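PDB 6HTN: fucose-binding lectin from Kordia periserrulae, which binds fucosides such as methyl alpha-L-fucopyranoside through pockets of a lectin beta-propeller. Local coordinates for residues 13-18 with 30-35. Residues are numbered along the deposited sequence; the frame is centred on the assembly and turned at random.
With MFU (methyl alpha-L-fucopyranoside), chain G; MFU (methyl alpha-L-fucopyranoside), chain O.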
ATOM      1  N   ILE A  13      11.576  21.603 -22.248  1.00 26.00           N
ATOM      2  CA  ILE A  13      10.723  20.697 -21.412  1.00 23.89           C
ATOM      3  C   ILE A  13      10.482  21.338 -20.037  1.00 24.79           C
ATOM      4  O   ILE A  13      11.402  21.921 -19.437  1.00 24.73           O
ATOM      5  CB  ILE A  13      11.365  19.317 -21.301  1.00 23.44           C
ATOM      6  CG1 ILE A  13      10.393  18.310 -20.656  1.00 22.74           C
ATOM      7  CG2 ILE A  13      12.694  19.333 -20.574  1.00 26.88           C
ATOM      8  CD1 ILE A  13       9.097  18.135 -21.441  1.00 23.07           C
ATOM      9  N   HIS A  14       9.276  21.182 -19.535  1.00 20.26           N
ATOM     10  CA  HIS A  14       8.864  21.532 -18.165  1.00 18.04           C
ATOM     11  C   HIS A  14       8.364  20.254 -17.503  1.00 21.54           C
ATOM     12  O   HIS A  14       7.534  19.576 -18.127  1.00 21.93           O
ATOM     13  CB  HIS A  14       7.795  22.607 -18.160  1.00 18.90           C
ATOM     14  CG  HIS A  14       8.270  23.859 -18.842  1.00 20.92           C
ATOM     15  ND1 HIS A  14       8.787  24.927 -18.099  1.00 27.34           N
ATOM     16  CD2 HIS A  14       8.378  24.187 -20.162  1.00 25.06           C
ATOM     17  CE1 HIS A  14       9.163  25.896 -18.966  1.00 28.52           C
ATOM     18  NE2 HIS A  14       8.953  25.474 -20.213  1.00 25.57           N
ATOM     19  N   LEU A  15       8.876  19.946 -16.316  1.00 20.96           N
ATOM     20  CA  LEU A  15       8.436  18.731 -15.564  1.00 19.67           C
ATOM     21  C   LEU A  15       7.780  19.183 -14.290  1.00 20.48           C
ATOM     22  O   LEU A  15       8.268  20.132 -13.615  1.00 18.60           O
ATOM     23  CB  LEU A  15       9.654  17.851 -15.247  1.00 19.68           C
ATOM     24  CG  LEU A  15      10.542  17.410 -16.400  1.00 22.34           C
ATOM     25  CD1 LEU A  15      11.766  16.634 -15.874  1.00 23.71           C
ATOM     26  CD2 LEU A  15       9.785  16.534 -17.385  1.00 23.50           C
ATOM     27  N   ARG A  16       6.716  18.498 -13.896  1.00 19.98           N
ATOM     28  CA  ARG A  16       6.061  18.730 -12.598  1.00 17.27           C
ATOM     29  C   ARG A  16       5.872  17.359 -11.944  1.00 19.09           C
ATOM     30  O   ARG A  16       5.151  16.516 -12.546  1.00 19.16           O
ATOM     31  CB  ARG A  16       4.778  19.520 -12.663  1.00 18.70           C
ATOM     32  CG  ARG A  16       4.941  20.915 -13.256  1.00 18.58           C
ATOM     33  CD  ARG A  16       5.675  21.831 -12.255  1.00 19.78           C
ATOM     34  NE  ARG A  16       5.771  23.216 -12.798  1.00 19.56           N
ATOM     35  CZ  ARG A  16       6.727  23.679 -13.581  1.00 19.60           C
ATOM     36  NH1 ARG A  16       7.679  22.935 -14.047  1.00 19.45           N
ATOM     37  NH2 ARG A  16       6.688  24.947 -13.929  1.00 21.19           N
ATOM     38  N   ILE A  17       6.474  17.139 -10.791  1.00 16.99           N
ATOM     39  CA  ILE A  17       6.485  15.820 -10.103  1.00 16.84           C
ATOM     40  C   ILE A  17       5.792  15.998  -8.764  1.00 17.20           C
ATOM     41  O   ILE A  17       6.265  16.821  -7.933  1.00 18.21           O
ATOM     42  CB  ILE A  17       7.907  15.276  -9.980  1.00 16.80           C
ATOM     43  CG1 ILE A  17       8.707  15.324 -11.272  1.00 19.51           C
ATOM     44  CG2 ILE A  17       7.893  13.897  -9.345  1.00 16.41           C
ATOM     45  CD1 ILE A  17       8.057  14.553 -12.446  1.00 18.66           C
ATOM     46  N   TYR A  18       4.755  15.235  -8.485  1.00 16.78           N
ATOM     47  CA  TYR A  18       3.906  15.354  -7.297  1.00 15.97           C
ATOM     48  C   TYR A  18       4.075  14.129  -6.405  1.00 16.96           C
ATOM     49  O   TYR A  18       4.013  12.984  -6.904  1.00 18.38           O
ATOM     50  CB  TYR A  18       2.435  15.530  -7.699  1.00 16.59           C
ATOM     51  CG  TYR A  18       2.211  16.760  -8.554  1.00 17.46           C
ATOM     52  CD1 TYR A  18       2.052  18.020  -7.968  1.00 16.34           C
ATOM     53  CD2 TYR A  18       2.288  16.682  -9.927  1.00 16.84           C
ATOM     54  CE1 TYR A  18       1.942  19.157  -8.763  1.00 17.47           C
ATOM     55  CE2 TYR A  18       2.168  17.797 -10.718  1.00 17.82           C
ATOM     56  CZ  TYR A  18       1.999  19.041 -10.138  1.00 19.57           C
ATOM     57  OH  TYR A  18       1.998  20.175 -10.947  1.00 19.12           O
ATOM     58  N   ARG A  30       7.513  19.283  -7.240  1.00 17.63           N
ATOM     59  CA  ARG A  30       8.899  19.563  -7.669  1.00 18.35           C
ATOM     60  C   ARG A  30       8.877  19.952  -9.137  1.00 22.56           C
ATOM     61  O   ARG A  30       8.168  19.303  -9.935  1.00 17.78           O
ATOM     62  CB  ARG A  30       9.847  18.420  -7.402  1.00 18.43           C
ATOM     63  CG  ARG A  30      10.021  18.155  -5.915  1.00 18.49           C
ATOM     64  CD  ARG A  30      10.863  19.250  -5.202  1.00 19.85           C
ATOM     65  NE  ARG A  30      12.242  19.022  -5.544  1.00 20.01           N
ATOM     66  CZ  ARG A  30      13.247  19.921  -5.289  1.00 19.53           C
ATOM     67  NH1 ARG A  30      12.968  21.096  -4.800  1.00 22.43           N
ATOM     68  NH2 ARG A  30      14.482  19.554  -5.457  1.00 20.73           N
ATOM     69  N   CYS A  31       9.590  21.007  -9.468  1.00 18.59           N
ATOM     70  CA  CYS A  31       9.509  21.633 -10.805  1.00 19.68           C
ATOM     71  C   CYS A  31      10.838  21.687 -11.494  1.00 21.22           C
ATOM     72  O   CYS A  31      11.855  22.006 -10.847  1.00 22.82           O
ATOM     73  CB  CYS A  31       9.000  23.054 -10.680  1.00 23.05           C
ATOM     74  SG  CYS A  31       7.489  23.278  -9.768  1.00 22.34           S
ATOM     75  N   TRP A  32      10.839  21.431 -12.803  1.00 20.75           N
ATOM     76  CA  TRP A  32      12.032  21.617 -13.654  1.00 21.90           C
ATOM     77  C   TRP A  32      11.593  22.489 -14.816  1.00 24.57           C
ATOM     78  O   TRP A  32      10.642  22.086 -15.532  1.00 20.58           O
ATOM     79  CB  TRP A  32      12.599  20.312 -14.148  1.00 21.51           C
ATOM     80  CG  TRP A  32      13.743  20.414 -15.109  1.00 22.46           C
ATOM     81  CD1 TRP A  32      13.691  20.693 -16.450  1.00 24.05           C
ATOM     82  CD2 TRP A  32      15.124  20.247 -14.769  1.00 23.61           C
ATOM     83  NE1 TRP A  32      14.956  20.678 -16.974  1.00 24.32           N
ATOM     84  CE2 TRP A  32      15.860  20.409 -15.961  1.00 24.52           C
ATOM     85  CE3 TRP A  32      15.805  19.969 -13.582  1.00 23.67           C
ATOM     86  CZ2 TRP A  32      17.248  20.279 -15.973  1.00 24.56           C
ATOM     87  CZ3 TRP A  32      17.178  19.830 -13.598  1.00 24.75           C
ATOM     88  CH2 TRP A  32      17.886  20.003 -14.790  1.00 25.31           C
ATOM     89  N   ASP A  33      12.252  23.624 -15.035  1.00 23.51           N
ATOM     90  CA  ASP A  33      11.911  24.524 -16.173  1.00 26.25           C
ATOM     91  C   ASP A  33      13.106  24.733 -17.095  1.00 25.81           C
ATOM     92  O   ASP A  33      12.860  25.149 -18.261  1.00 27.93           O
ATOM     93  CB  ASP A  33      11.432  25.878 -15.699  1.00 26.56           C
ATOM     94  CG  ASP A  33      10.121  25.863 -14.976  1.00 28.10           C
ATOM     95  OD1 ASP A  33       9.228  25.112 -15.422  1.00 24.32           O
ATOM     96  OD2 ASP A  33       9.953  26.697 -14.121  1.00 27.38           O
ATOM     97  N   SER A  34      14.337  24.479 -16.669  1.00 28.13           N
ATOM     98  CA  SER A  34      15.520  24.736 -17.529  1.00 28.40           C
ATOM     99  C   SER A  34      16.723  23.978 -17.025  1.00 25.44           C
ATOM    100  O   SER A  34      17.307  23.209 -17.782  1.00 27.24           O
ATOM    101  CB  SER A  34      15.839  26.212 -17.643  1.00 34.38           C
ATOM    102  OG  SER A  34      15.994  26.787 -16.366  1.00 38.09           O
ATOM    103  N   ASN A  35      17.134  24.205 -15.764  1.00 27.13           N
ATOM    104  CA  ASN A  35      18.423  23.656 -15.342  1.00 28.12           C
ATOM    105  C   ASN A  35      18.463  23.235 -13.881  1.00 28.81           C
ATOM    106  O   ASN A  35      19.539  22.825 -13.456  1.00 30.11           O
ATOM    107  CB  ASN A  35      19.513  24.713 -15.560  1.00 31.17           C
ATOM    108  CG  ASN A  35      19.326  25.941 -14.701  1.00 31.60           C
ATOM    109  OD1 ASN A  35      18.263  26.278 -14.147  1.00 33.99           O
ATOM    110  ND2 ASN A  35      20.393  26.716 -14.645  1.00 45.96           N
TER
HETATM  111  C1  MFU G 201       5.335  27.171 -11.275  1.00 20.90           C
HETATM  112  C2  MFU G 201       4.791  26.398 -10.072  1.00 21.14           C
HETATM  113  C3  MFU G 201       3.304  26.282  -9.997  1.00 19.33           C
HETATM  114  C4  MFU G 201       2.819  25.585 -11.258  1.00 18.28           C
HETATM  115  C5  MFU G 201       3.380  26.479 -12.377  1.00 19.37           C
HETATM  116  C6  MFU G 201       3.042  25.838 -13.760  1.00 20.44           C
HETATM  117  O1  MFU G 201       4.731  28.400 -11.073  1.00 24.11           O
HETATM  118  O2  MFU G 201       5.156  27.138  -8.849  1.00 22.15           O
HETATM  119  O3  MFU G 201       2.815  25.518  -8.870  1.00 21.20           O
HETATM  120  O4  MFU G 201       3.447  24.292 -11.430  1.00 19.67           O
HETATM  121  O5  MFU G 201       4.811  26.465 -12.439  1.00 21.60           O
HETATM  122  CM  MFU G 201       5.158  29.330 -12.106  1.00 25.24           C
HETATM  123  C1  MFU O 203      18.242  15.481 -16.849  1.00 24.24           C
HETATM  124  C2  MFU O 203      17.861  15.058 -15.431  1.00 21.35           C
HETATM  125  C3  MFU O 203      16.966  16.070 -14.833  1.00 20.92           C
HETATM  126  C4  MFU O 203      15.715  16.361 -15.602  1.00 21.36           C
HETATM  127  C5  MFU O 203      16.203  16.863 -16.997  1.00 19.43           C
HETATM  128  C6  MFU O 203      15.010  17.111 -17.872  1.00 23.66           C
HETATM  129  O1  MFU O 203      18.992  16.670 -16.667  1.00 27.75           O
HETATM  130  O2  MFU O 203      19.103  14.963 -14.701  1.00 23.34           O
HETATM  131  O3  MFU O 203      16.652  15.668 -13.454  1.00 22.09           O
HETATM  132  O4  MFU O 203      14.975  15.158 -15.788  1.00 22.74           O
HETATM  133  O5  MFU O 203      17.037  15.861 -17.536  1.00 20.98           O
HETATM  134  CM  MFU O 203      19.331  17.283 -17.971  1.00 28.82           C
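Trp32 and Leu15 face each other as a hydrogen-bonded antiparallel pair, joined by Leu15 N to Trp32 O and Trp32 N to Leu15 O, and Leu15 CB packs on Trp32 CB at 4.0 Å. With CG anti to the backbone N (chi1 175°), the indole of Trp32 presents one face to the fucoside of chain O, whose C5 lies 3.7 Å from Trp32 CE2, an apolar CH-rich side of the sugar on the ring; Leu15 CD1 touches the same sugar 3.5 Å from its O4. Strands 13-20 and 27-32 are the two middle strands of a four-stranded antiparallel blade of the propeller, and on the opposite face of the blade, beside Cys31, Arg16 reaches into a second pocket. There the Arg16 chain, bent at chi2 (-72°), passes CD within 3.4 Å of Cys31 SG and swings the guanidinium toward Asp33. In a salt bridge, NH1 and NH2 grip the single oxygen Asp33 OD1 end-on, the NH2 member on its syn lone pair, and His14 ND1 reaches that oxygen at 2.7 Å in a nearly straight bond from above the carboxylate plane. Three donors thus hold OD1, while OD2 bonds Tyr38. NH1 also bonds Leu15 O, fixing the guanidinium, whose NE and NH2 bind the chain G fucoside: NE to O4 at 2.9 Å, NH2 to O5 at 2.8 Å. Asp33 is thus a second-shell residue to this sugar, with His14 behind it.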